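Local coordinates for Ras GTPase-activating-like protein IQGAP2 (Homo sapiens, PDB 5CJP), which is a Ras GAP-related scaffold that probably binds a GTP-loaded Rho-family GTPase rather than stimulating GTP hydrolysis, at residues L198-R203 with C312-P317. Sequence-based numbering, arbitrary orientation.
Sequences LPYGLR and CNVPEP
Arg-203 and Tyr-200, both in the first turn of helix 200-216, meet segment 312-317, which leads from helix 294-311 into helix 317-320 in this all-helical GAP-related domain. The backbones come nearest at Cys-312, where Cys-312 CA lies 5.7 Å from Arg-203 CA. Asn-313 follows as the centre of an inverse gamma turn, marked by a weak hydrogen bond from Val-314 N to Cys-312 O. Asn-313 O sits obliquely to the Arg-203 guanidinium, 3.4 Å from NH2 but poorly angled for a hydrogen bond; the Arg-203 chain, bent at chi3 (74°), instead gives NE to Ala-311 O and NH2 to Glu-310 O, at the end of helix 294-311. Val-314 then points its side chain at helix 200-216, and its CG2 meets the edge of the Tyr-200 ring in the ring plane, 3.6 Å from CE1. With CG anti to its backbone N (chi1 167°), Tyr-200 reaches across to the loop, where its hydroxyl donates to Pro-315 O at 2.7 Å, approaching from above the carbonyl plane with a C=O...OH angle of 130°. A phenylalanine here would probably keep the contact with Val-314 but leave Pro-315 O without this donor. Glu-316, at the N-cap position of helix 317-320, binds two later residues of helix 200-216: its OE2 forms a salt bridge with Lys-207 and its OE1 a hydrogen bond with Tyr-204. Pro-317, which also touches Tyr-62 and Leu-65 of helix 58-79, closes the contact with its ring CD 3.2 Å from Tyr-200 OH.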
loop_
_atom_site.group_PDB
_atom_site.type_symbol
_atom_site.label_atom_id
_atom_site.label_comp_id
_atom_site.label_asym_id
_atom_site.label_seq_id
_atom_site.Cartn_x
_atom_site.Cartn_y
_atom_site.Cartn_z
ATOM N N LEU E 198 -30.749 -8.899 -1.352
ATOM C CA LEU E 198 -30.347 -8.099 -0.215
ATOM C C LEU E 198 -29.454 -8.956 0.682
ATOM O O LEU E 198 -29.531 -10.180 0.671
ATOM C CB LEU E 198 -31.566 -7.623 0.593
ATOM C CG LEU E 198 -32.341 -6.410 0.105
ATOM C CD1 LEU E 198 -33.276 -5.956 1.199
ATOM C CD2 LEU E 198 -31.384 -5.287 -0.233
ATOM N N PRO E 199 -28.588 -8.320 1.467
ATOM C CA PRO E 199 -27.692 -9.063 2.359
ATOM C C PRO E 199 -28.456 -9.657 3.531
ATOM O O PRO E 199 -29.331 -8.998 4.094
ATOM C CB PRO E 199 -26.701 -7.998 2.834
ATOM C CG PRO E 199 -26.727 -6.976 1.747
ATOM C CD PRO E 199 -28.199 -6.908 1.377
ATOM N N TYR E 200 -28.122 -10.892 3.896
ATOM C CA TYR E 200 -28.767 -11.550 5.040
ATOM C C TYR E 200 -28.683 -10.669 6.296
ATOM O O TYR E 200 -29.707 -10.379 6.931
ATOM C CB TYR E 200 -28.100 -12.897 5.354
ATOM C CG TYR E 200 -28.538 -13.441 6.696
ATOM C CD1 TYR E 200 -29.842 -13.910 6.894
ATOM C CD2 TYR E 200 -27.687 -13.396 7.798
ATOM C CE1 TYR E 200 -30.281 -14.303 8.155
ATOM C CE2 TYR E 200 -28.116 -13.785 9.068
ATOM C CZ TYR E 200 -29.414 -14.240 9.243
ATOM O OH TYR E 200 -29.845 -14.614 10.508
ATOM N N GLY E 201 -27.457 -10.256 6.649
ATOM C CA GLY E 201 -27.248 -9.424 7.826
ATOM C C GLY E 201 -28.130 -8.178 7.895
ATOM O O GLY E 201 -28.643 -7.820 8.954
ATOM N N LEU E 202 -28.298 -7.498 6.773
ATOM C CA LEU E 202 -29.147 -6.323 6.758
ATOM C C LEU E 202 -30.610 -6.720 7.018
ATOM O O LEU E 202 -31.334 -6.041 7.764
ATOM C CB LEU E 202 -29.045 -5.622 5.403
ATOM C CG LEU E 202 -29.943 -4.404 5.228
ATOM C CD1 LEU E 202 -29.791 -3.518 6.433
ATOM C CD2 LEU E 202 -29.597 -3.652 3.935
ATOM N N ARG E 203 -31.051 -7.805 6.390
ATOM C CA ARG E 203 -32.426 -8.262 6.559
ATOM C C ARG E 203 -32.631 -8.691 7.992
ATOM O O ARG E 203 -33.699 -8.481 8.575
ATOM C CB ARG E 203 -32.751 -9.448 5.629
ATOM C CG ARG E 203 -32.979 -9.081 4.171
ATOM C CD ARG E 203 -33.426 -10.277 3.337
ATOM N NE ARG E 203 -34.814 -10.683 3.570
ATOM C CZ ARG E 203 -35.430 -11.659 2.901
ATOM N NH1 ARG E 203 -34.784 -12.325 1.960
ATOM N NH2 ARG E 203 -36.694 -11.973 3.158
ATOM N N CYS E 312 -37.984 -8.845 6.684
ATOM C CA CYS E 312 -37.781 -9.418 8.012
ATOM C C CYS E 312 -37.996 -10.950 8.072
ATOM O O CYS E 312 -37.690 -11.601 9.087
ATOM C CB CYS E 312 -38.728 -8.734 9.008
ATOM S SG CYS E 312 -38.774 -6.911 8.934
ATOM N N ASN E 313 -38.516 -11.521 6.987
ATOM C CA ASN E 313 -38.787 -12.953 6.916
ATOM C C ASN E 313 -37.489 -13.736 6.760
ATOM O O ASN E 313 -37.190 -14.255 5.678
ATOM C CB ASN E 313 -39.704 -13.240 5.725
ATOM C CG ASN E 313 -40.573 -14.458 5.938
ATOM O OD1 ASN E 313 -40.111 -15.495 6.410
ATOM N ND2 ASN E 313 -41.845 -14.339 5.578
ATOM N N VAL E 314 -36.727 -13.860 7.838
ATOM C CA VAL E 314 -35.457 -14.559 7.733
ATOM C C VAL E 314 -35.079 -15.248 9.045
ATOM O O VAL E 314 -35.478 -14.794 10.123
ATOM C CB VAL E 314 -34.374 -13.538 7.269
ATOM C CG1 VAL E 314 -33.727 -12.832 8.455
ATOM C CG2 VAL E 314 -33.376 -14.213 6.401
ATOM N N PRO E 315 -34.333 -16.374 8.968
ATOM C CA PRO E 315 -33.879 -17.168 10.129
ATOM C C PRO E 315 -32.945 -16.415 11.076
ATOM O O PRO E 315 -32.459 -15.335 10.750
ATOM C CB PRO E 315 -33.147 -18.345 9.486
ATOM C CG PRO E 315 -33.809 -18.481 8.159
ATOM C CD PRO E 315 -33.973 -17.057 7.711
ATOM N N GLU E 316 -32.695 -16.989 12.249
ATOM C CA GLU E 316 -31.767 -16.378 13.185
ATOM C C GLU E 316 -30.385 -16.805 12.684
ATOM O O GLU E 316 -30.244 -17.827 12.008
ATOM C CB GLU E 316 -32.004 -16.890 14.608
ATOM C CG GLU E 316 -33.273 -16.361 15.304
ATOM C CD GLU E 316 -33.230 -14.860 15.601
ATOM O OE1 GLU E 316 -32.369 -14.405 16.394
ATOM O OE2 GLU E 316 -34.070 -14.124 15.036
ATOM N N PRO E 317 -29.346 -16.016 12.987
ATOM C CA PRO E 317 -27.988 -16.343 12.547
ATOM C C PRO E 317 -27.470 -17.710 12.975
ATOM O O PRO E 317 -26.715 -18.352 12.231
ATOM C CB PRO E 317 -27.162 -15.176 13.092
ATOM C CG PRO E 317 -28.006 -14.636 14.215
ATOM C CD PRO E 317 -29.373 -14.711 13.657
#